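Acyl-CoA dehydrogenase (Bacillus anthracis, PDB 3OWA) probably catalyses the FAD-dependent alpha,beta-dehydrogenation of acyl-CoA thioesters, the first oxidative step of fatty-acid beta-oxidation in this enzyme family. Local coordinates at residues A[20-24]-A[25-29]; A[46-50]-A[51-55]; A[137-140]-A[141-144]. All coordinates share one frame; numbering follows the deposited sequence.

Contact 1: residues A[20-24]-A[25-29]; sequences DEITI and DQVFT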
loop_
_atom_site.group_PDB
_atom_site.type_symbol
_atom_site.label_atom_id
_atom_site.label_comp_id
_atom_site.label_asym_id
_atom_site.label_seq_id
_atom_site.Cartn_x
_atom_site.Cartn_y
_atom_site.Cartn_z
ATOM N N ASP A 20 28.241 -2.474 -18.258
ATOM C CA ASP A 20 29.147 -1.451 -18.773
ATOM C C ASP A 20 29.072 -0.218 -17.904
ATOM O O ASP A 20 28.057 0.037 -17.252
ATOM C CB ASP A 20 28.796 -1.084 -20.221
ATOM C CG ASP A 20 29.100 -2.211 -21.209
ATOM O OD1 ASP A 20 30.036 -3.007 -20.956
ATOM O OD2 ASP A 20 28.414 -2.301 -22.254
ATOM N N GLU A 21 30.148 0.553 -17.908
ATOM C CA GLU A 21 30.255 1.729 -17.067
ATOM C C GLU A 21 29.639 2.912 -17.824
ATOM O O GLU A 21 30.354 3.658 -18.495
ATOM C CB GLU A 21 31.742 1.976 -16.741
ATOM C CG GLU A 21 32.039 2.402 -15.313
ATOM C CD GLU A 21 32.080 3.916 -15.143
ATOM O OE1 GLU A 21 31.123 4.605 -15.574
ATOM O OE2 GLU A 21 33.073 4.420 -14.569
ATOM N N ILE A 22 28.323 3.077 -17.723
ATOM C CA ILE A 22 27.616 4.136 -18.451
ATOM C C ILE A 22 28.044 5.528 -17.981
ATOM O O ILE A 22 28.263 5.759 -16.799
ATOM C CB ILE A 22 26.071 3.997 -18.335
ATOM C CG1 ILE A 22 25.606 2.571 -18.677
ATOM C CG2 ILE A 22 25.361 5.102 -19.144
ATOM C CD1 ILE A 22 25.834 2.098 -20.111
ATOM N N THR A 23 28.138 6.448 -18.930
ATOM C CA THR A 23 28.717 7.752 -18.715
ATOM C C THR A 23 27.640 8.845 -18.772
ATOM O O THR A 23 26.612 8.655 -19.426
ATOM C CB THR A 23 29.794 7.974 -19.819
ATOM O OG1 THR A 23 30.928 8.628 -19.254
ATOM C CG2 THR A 23 29.275 8.754 -20.997
ATOM N N ILE A 24 27.876 9.989 -18.117
ATOM C CA ILE A 24 26.887 11.100 -18.126
ATOM C C ILE A 24 26.439 11.525 -19.524
ATOM O O ILE A 24 25.294 11.941 -19.720
ATOM C CB ILE A 24 27.328 12.366 -17.335
ATOM C CG1 ILE A 24 28.753 12.809 -17.707
ATOM C CG2 ILE A 24 27.210 12.134 -15.851
ATOM C CD1 ILE A 24 29.045 14.240 -17.340
ATOM N N ASP A 25 27.347 11.411 -20.492
ATOM C CA ASP A 25 27.044 11.710 -21.888
ATOM C C ASP A 25 26.089 10.700 -22.526
ATOM O O ASP A 25 25.467 10.994 -23.543
ATOM C CB ASP A 25 28.333 11.801 -22.710
ATOM C CG ASP A 25 28.780 13.223 -22.926
ATOM O OD1 ASP A 25 29.902 13.553 -22.485
ATOM O OD2 ASP A 25 28.008 14.009 -23.536
ATOM N N GLN A 26 25.962 9.518 -21.931
ATOM C CA GLN A 26 25.086 8.482 -22.487
ATOM C C GLN A 26 23.709 8.426 -21.811
ATOM O O GLN A 26 22.954 7.475 -22.029
ATOM C CB GLN A 26 25.756 7.117 -22.414
ATOM C CG GLN A 26 27.103 7.019 -23.160
ATOM C CD GLN A 26 27.851 5.807 -22.716
ATOM O OE1 GLN A 26 28.117 5.648 -21.535
ATOM N NE2 GLN A 26 28.158 4.916 -23.644
ATOM N N VAL A 27 23.385 9.429 -20.997
ATOM C CA VAL A 27 22.037 9.501 -20.430
ATOM C C VAL A 27 21.330 10.805 -20.757
ATOM O O VAL A 27 21.939 11.889 -20.764
ATOM C CB VAL A 27 21.996 9.260 -18.888
ATOM C CG1 VAL A 27 22.562 7.890 -18.534
ATOM C CG2 VAL A 27 22.721 10.359 -18.142
ATOM N N PHE A 28 20.041 10.685 -21.037
ATOM C CA PHE A 28 19.168 11.839 -21.191
ATOM C C PHE A 28 18.488 12.133 -19.841
ATOM O O PHE A 28 18.055 11.209 -19.150
ATOM C CB PHE A 28 18.137 11.589 -22.303
ATOM C CG PHE A 28 17.245 12.767 -22.572
ATOM C CD1 PHE A 28 17.678 13.798 -23.398
ATOM C CD2 PHE A 28 15.987 12.852 -21.979
ATOM C CE1 PHE A 28 16.875 14.908 -23.638
ATOM C CE2 PHE A 28 15.178 13.954 -22.194
ATOM C CZ PHE A 28 15.619 14.985 -23.042
ATOM N N THR A 29 18.424 13.409 -19.458
ATOM C CA THR A 29 17.819 13.809 -18.188
ATOM C C THR A 29 16.842 14.974 -18.399
ATOM O O THR A 29 16.911 15.645 -19.413
ATOM C CB THR A 29 18.893 14.258 -17.140
ATOM O OG1 THR A 29 19.308 15.579 -17.443
ATOM C CG2 THR A 29 20.101 13.323 -17.100
#
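Thr23 and Gln26 grip each other twice. The backbone N of Gln26 donates to Thr23 O at 2.7 Å, while the side chain of Gln26 returns the favour: Thr23 N donates to Gln26 OE1, also at 2.7 Å, and here the donor lies in the plane of the side-chain carbonyl. Gln26 reaches that position with CG beside its own backbone N (chi1 -59°) and an extended chain beyond, which carries the amide back over Thr23. The two side chains cross at about a right angle, and the methyl of Thr23 does the touching: CG2 sits 3.5 Å from Gln26 CG and 3.6 Å from Asp25 CB. Thr23 has a chi1 of -140°, a torsion between the staggered positions, which suggests some strain.

The backbone angles make Thr23-Gln26 a type I beta turn whose two central residues, Ile24 and Asp25, have 3-10 geometry, and a weak bond from Val27 N to Ile24 O follows. By taking the N-H of Thr23, the side-chain carbonyl of Gln26 backs up the turn that its own backbone N closes.

On the buried side, Ile22 turns CG2 anti to its backbone N, where it meets Val27 CG1 at 4.0 Å and Gln26 OE1 at 3.7 Å. Arg327 of helix 305-336 touches both Ile22 and Val27, and helix 490-520 adds Glu507 against Ile22 and Leu511 against Val27. Ile24 points away from residues 25-29 overall, though its CB stays against Asp25 N, and its side chain meets Glu514 and Lys518 of the same helix. Val27 O accepts a hydrogen bond from Lys515, which ties the residue after the turn to helix 490-520.

Contact 2: residues A[46-50]-A[51-55]; sequences DFIVN and EVLPE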
loop_
_atom_site.group_PDB
_atom_site.type_symbol
_atom_site.label_atom_id
_atom_site.label_comp_id
_atom_site.label_asym_id
_atom_site.label_seq_id
_atom_site.Cartn_x
_atom_site.Cartn_y
_atom_site.Cartn_z
ATOM N N ASP A 46 -1.678 23.742 -19.064
ATOM C CA ASP A 46 -2.724 24.763 -19.131
ATOM C C ASP A 46 -4.053 24.186 -19.620
ATOM O O ASP A 46 -5.112 24.488 -19.057
ATOM C CB ASP A 46 -2.309 25.870 -20.078
ATOM C CG ASP A 46 -1.172 26.743 -19.517
ATOM O OD1 ASP A 46 -0.911 26.703 -18.288
ATOM O OD2 ASP A 46 -0.559 27.481 -20.313
ATOM N N PHE A 47 -4.001 23.383 -20.677
ATOM C CA PHE A 47 -5.190 22.659 -21.126
ATOM C C PHE A 47 -5.832 21.882 -19.960
ATOM O O PHE A 47 -6.998 22.094 -19.656
ATOM C CB PHE A 47 -4.895 21.711 -22.301
ATOM C CG PHE A 47 -6.063 20.819 -22.651
ATOM C CD1 PHE A 47 -6.029 19.467 -22.368
ATOM C CD2 PHE A 47 -7.219 21.354 -23.221
ATOM C CE1 PHE A 47 -7.130 18.638 -22.675
ATOM C CE2 PHE A 47 -8.325 20.527 -23.543
ATOM C CZ PHE A 47 -8.267 19.186 -23.261
ATOM N N ILE A 48 -5.058 21.020 -19.301
ATOM C CA ILE A 48 -5.563 20.180 -18.205
ATOM C C ILE A 48 -6.151 21.021 -17.038
ATOM O O ILE A 48 -7.301 20.816 -16.613
ATOM C CB ILE A 48 -4.508 19.121 -17.723
ATOM C CG1 ILE A 48 -4.616 17.841 -18.558
ATOM C CG2 ILE A 48 -4.858 18.633 -16.326
ATOM C CD1 ILE A 48 -4.063 17.929 -19.911
ATOM N N VAL A 49 -5.411 22.041 -16.603
ATOM C CA VAL A 49 -5.813 22.861 -15.477
ATOM C C VAL A 49 -6.998 23.766 -15.835
ATOM O O VAL A 49 -7.967 23.854 -15.080
ATOM C CB VAL A 49 -4.596 23.698 -14.939
ATOM C CG1 VAL A 49 -5.040 24.807 -13.985
ATOM C CG2 VAL A 49 -3.579 22.819 -14.260
ATOM N N ASN A 50 -6.894 24.493 -16.946
ATOM C CA ASN A 50 -7.952 25.388 -17.373
ATOM C C ASN A 50 -9.221 24.687 -17.900
ATOM O O ASN A 50 -10.313 25.134 -17.595
ATOM C CB ASN A 50 -7.434 26.401 -18.399
ATOM C CG ASN A 50 -6.342 27.293 -17.827
ATOM O OD1 ASN A 50 -6.254 27.473 -16.617
ATOM N ND2 ASN A 50 -5.524 27.874 -18.697
ATOM N N GLU A 51 -9.089 23.609 -18.676
ATOM C CA GLU A 51 -10.271 23.018 -19.367
ATOM C C GLU A 51 -10.783 21.743 -18.743
ATOM O O GLU A 51 -11.984 21.531 -18.657
ATOM C CB GLU A 51 -9.974 22.769 -20.853
ATOM C CG GLU A 51 -9.346 23.989 -21.561
ATOM C CD GLU A 51 -10.322 25.138 -21.687
ATOM O OE1 GLU A 51 -11.428 24.905 -22.203
ATOM O OE2 GLU A 51 -9.988 26.284 -21.314
ATOM N N VAL A 52 -9.879 20.876 -18.333
ATOM C CA VAL A 52 -10.276 19.546 -17.876
ATOM C C VAL A 52 -10.719 19.502 -16.419
ATOM O O VAL A 52 -11.757 18.872 -16.087
ATOM C CB VAL A 52 -9.158 18.514 -18.124
ATOM C CG1 VAL A 52 -9.555 17.120 -17.578
ATOM C CG2 VAL A 52 -8.890 18.410 -19.608
ATOM N N LEU A 53 -9.924 20.102 -15.533
ATOM C CA LEU A 53 -10.194 19.987 -14.098
ATOM C C LEU A 53 -11.550 20.517 -13.644
ATOM O O LEU A 53 -12.179 19.910 -12.753
ATOM C CB LEU A 53 -9.064 20.544 -13.229
ATOM C CG LEU A 53 -7.708 19.864 -13.382
ATOM C CD1 LEU A 53 -6.705 20.482 -12.347
ATOM C CD2 LEU A 53 -7.787 18.300 -13.246
ATOM N N PRO A 54 -12.011 21.627 -14.232
ATOM C CA PRO A 54 -13.322 22.104 -13.861
ATOM C C PRO A 54 -14.430 21.079 -14.189
ATOM O O PRO A 54 -15.504 21.213 -13.651
ATOM C CB PRO A 54 -13.512 23.326 -14.754
ATOM C CG PRO A 54 -12.088 23.883 -14.922
ATOM C CD PRO A 54 -11.269 22.591 -15.065
ATOM N N GLU A 55 -14.175 20.105 -15.070
ATOM C CA GLU A 55 -15.195 19.097 -15.433
ATOM C C GLU A 55 -14.941 17.752 -14.798
ATOM O O GLU A 55 -15.776 16.847 -14.892
ATOM C CB GLU A 55 -15.312 18.957 -16.963
ATOM C CG GLU A 55 -15.717 20.312 -17.615
ATOM C CD GLU A 55 -16.186 20.172 -19.078
ATOM O OE1 GLU A 55 -17.042 19.300 -19.387
ATOM O OE2 GLU A 55 -15.667 20.933 -19.921
#
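Phe47 and Val52 form the tight side of this last part of helix 35-52. CG2 of Val52 comes within 3.5 Å of Phe47 CE1, and the two side chains cross obliquely. The ring arrives there because its CG stands anti to the backbone N (chi1 172°), which swings it along the helix toward Val52 and Glu51. Beyond these ten residues Phe47 also touches Phe105 of helix 95-105 and Ala74 of helix 64-76, so the ring is wedged among three helices. Ile48, buried like Phe47 and Val52, packs on Phe105 and approaches Leu53 with CG2 at 4.3 Å from Leu53 CD2.

Glu51 N bonds to Phe47 O at 2.8 Å in the regular alpha-helical pattern, but Leu53 N reaches back five residues to Ile48 O at 2.9 Å. That is a wider pi-type turn in the helix of the all-alpha N-terminal domain of the acyl-CoA dehydrogenase fold. Val52 N is left with two weak bonds, one to Phe47 O and one to Ile48 O.

Toward solvent the contact changes character: Asn50, Glu51 and Pro54 are exposed, and the partly exposed Val49 meets Leu53 loosely, CG2 to CD1 at 4.3 Å. Pro54 has no N-H to give; its ring leans on two carbonyls, with CD 3.5 Å from Val49 O and CG 3.4 Å from Asn50 O. The aliphatic part of Glu51 still serves the contact, since CG lies 3.8 Å from Phe47 CD2, after which the chain bends at chi2 (-68°). Its carboxylate plane is 22° from that of the Phe47 ring. Glu51 OE1 also lies close to OE1 of Glu73, a pairing that would be unfavourable unless screened by solvent or shared with a proton.

Contact 3: residues A[137-140]-A[141-144]; sequences KYLP and LLAT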
loop_
_atom_site.group_PDB
_atom_site.type_symbol
_atom_site.label_atom_id
_atom_site.label_comp_id
_atom_site.label_asym_id
_atom_site.label_seq_id
_atom_site.Cartn_x
_atom_site.Cartn_y
_atom_site.Cartn_z
ATOM N N LYS A 137 -6.012 6.101 -44.281
ATOM C CA LYS A 137 -7.389 6.053 -43.842
ATOM C C LYS A 137 -7.562 6.489 -42.372
ATOM O O LYS A 137 -8.300 7.439 -42.104
ATOM C CB LYS A 137 -7.957 4.645 -44.048
ATOM C CG LYS A 137 -9.450 4.474 -43.757
ATOM C CD LYS A 137 -10.029 3.426 -44.688
ATOM C CE LYS A 137 -10.808 2.323 -44.000
ATOM N NZ LYS A 137 -12.262 2.558 -43.763
ATOM N N TYR A 138 -6.912 5.801 -41.427
ATOM C CA TYR A 138 -7.296 5.954 -40.011
ATOM C C TYR A 138 -6.589 7.085 -39.286
ATOM O O TYR A 138 -7.223 7.804 -38.530
ATOM C CB TYR A 138 -7.216 4.629 -39.226
ATOM C CG TYR A 138 -8.278 3.634 -39.662
ATOM C CD1 TYR A 138 -7.976 2.608 -40.571
ATOM C CD2 TYR A 138 -9.596 3.730 -39.197
ATOM C CE1 TYR A 138 -8.959 1.689 -41.003
ATOM C CE2 TYR A 138 -10.593 2.820 -39.620
ATOM C CZ TYR A 138 -10.258 1.807 -40.520
ATOM O OH TYR A 138 -11.198 0.904 -40.949
ATOM N N LEU A 139 -5.309 7.282 -39.561
ATOM C CA LEU A 139 -4.490 8.208 -38.760
ATOM C C LEU A 139 -4.908 9.690 -38.753
ATOM O O LEU A 139 -4.912 10.296 -37.673
ATOM C CB LEU A 139 -3.008 8.057 -39.054
ATOM C CG LEU A 139 -2.453 6.676 -38.722
ATOM C CD1 LEU A 139 -0.982 6.683 -39.022
ATOM C CD2 LEU A 139 -2.684 6.323 -37.249
ATOM N N PRO A 140 -5.262 10.272 -39.940
ATOM C CA PRO A 140 -5.649 11.686 -39.955
ATOM C C PRO A 140 -6.791 11.963 -38.992
ATOM O O PRO A 140 -6.847 13.011 -38.390
ATOM C CB PRO A 140 -6.102 11.930 -41.412
ATOM C CG PRO A 140 -5.297 10.938 -42.224
ATOM C CD PRO A 140 -5.120 9.727 -41.309
ATOM N N LEU A 141 -7.675 10.999 -38.834
ATOM C CA LEU A 141 -8.840 11.144 -38.001
ATOM C C LEU A 141 -8.508 10.896 -36.513
ATOM O O LEU A 141 -8.991 11.614 -35.633
ATOM C CB LEU A 141 -9.880 10.150 -38.478
ATOM C CG LEU A 141 -10.320 10.294 -39.943
ATOM C CD1 LEU A 141 -10.811 8.927 -40.432
ATOM C CD2 LEU A 141 -11.432 11.398 -40.062
ATOM N N LEU A 142 -7.680 9.890 -36.255
ATOM C CA LEU A 142 -7.247 9.579 -34.903
ATOM C C LEU A 142 -6.372 10.711 -34.356
ATOM O O LEU A 142 -6.475 11.080 -33.181
ATOM C CB LEU A 142 -6.522 8.240 -34.870
ATOM C CG LEU A 142 -7.381 6.986 -35.164
ATOM C CD1 LEU A 142 -6.483 5.763 -35.276
ATOM C CD2 LEU A 142 -8.422 6.714 -34.083
ATOM N N ALA A 143 -5.559 11.306 -35.227
ATOM C CA ALA A 143 -4.637 12.356 -34.804
ATOM C C ALA A 143 -5.353 13.611 -34.293
ATOM O O ALA A 143 -4.821 14.333 -33.453
ATOM C CB ALA A 143 -3.642 12.701 -35.925
ATOM N N THR A 144 -6.566 13.861 -34.769
ATOM C CA THR A 144 -7.302 15.056 -34.330
ATOM C C THR A 144 -8.377 14.721 -33.309
ATOM O O THR A 144 -9.025 15.619 -32.731
ATOM C CB THR A 144 -8.006 15.754 -35.503
ATOM O OG1 THR A 144 -8.911 14.832 -36.108
ATOM C CG2 THR A 144 -6.987 16.248 -36.547
#
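Tyr138 touches Leu142 through CB, 4.2 Å from CD1, while its ring has CG of Lys137 over one face, 3.9 Å above the plane and offset toward the rim. At the far end of the ring the hydroxyl is hydrogen-bonded to Glu213 and Asn249, which should limit its movement. The chi1 of -69° puts CG beside the backbone N and leads the ring away from residues 141-144, leaving CB to touch Leu142. Leu139 CD2 meets the same Leu142 methyl at 4.3 Å, while Leu141 lays CD1 against Lys137 O, 3.4 Å away.

Backbone bonds run on past Pro140: Leu142 N to Tyr138 O at 3.1 Å, and Ala143 N to Leu139 O at 2.7 Å. Pro140 itself has no N-H for the preceding turn, and the helix is kinked there. Tyr138, Leu139 and Leu142 all pack on Ile126 of helix 124-129, and Leu142 O accepts a bond from His118. The arrangement is that of a proline-kinked helix in the N-terminal alpha domain of an acyl-CoA dehydrogenase, here joined through Tyr138 to strand 206-213 of the beta domain.

In the fold
The three local contacts follow one another along the chain without touching. Contacts 2 and 3 share the N-terminal alpha domain, with nearest atoms about 10 Å apart; contact 1 precedes helix 35-52, its centre about 37 Å from the centres of both others. Each has a buried and an outer side. The buried share is largest in contact 3 (Tyr138, Leu139, Leu142 and Ala143, four of eight touching residues), lower in contact 2 (Phe47, Ile48 and Val52, three of nine) and smallest in contact 1 (Ile22 and Val27, two of seven). Both helical contacts depart from regular alpha geometry near a proline, by a widened turn and a kink; contact 1 supplements the backbone bond of its turn with a side-chain amide.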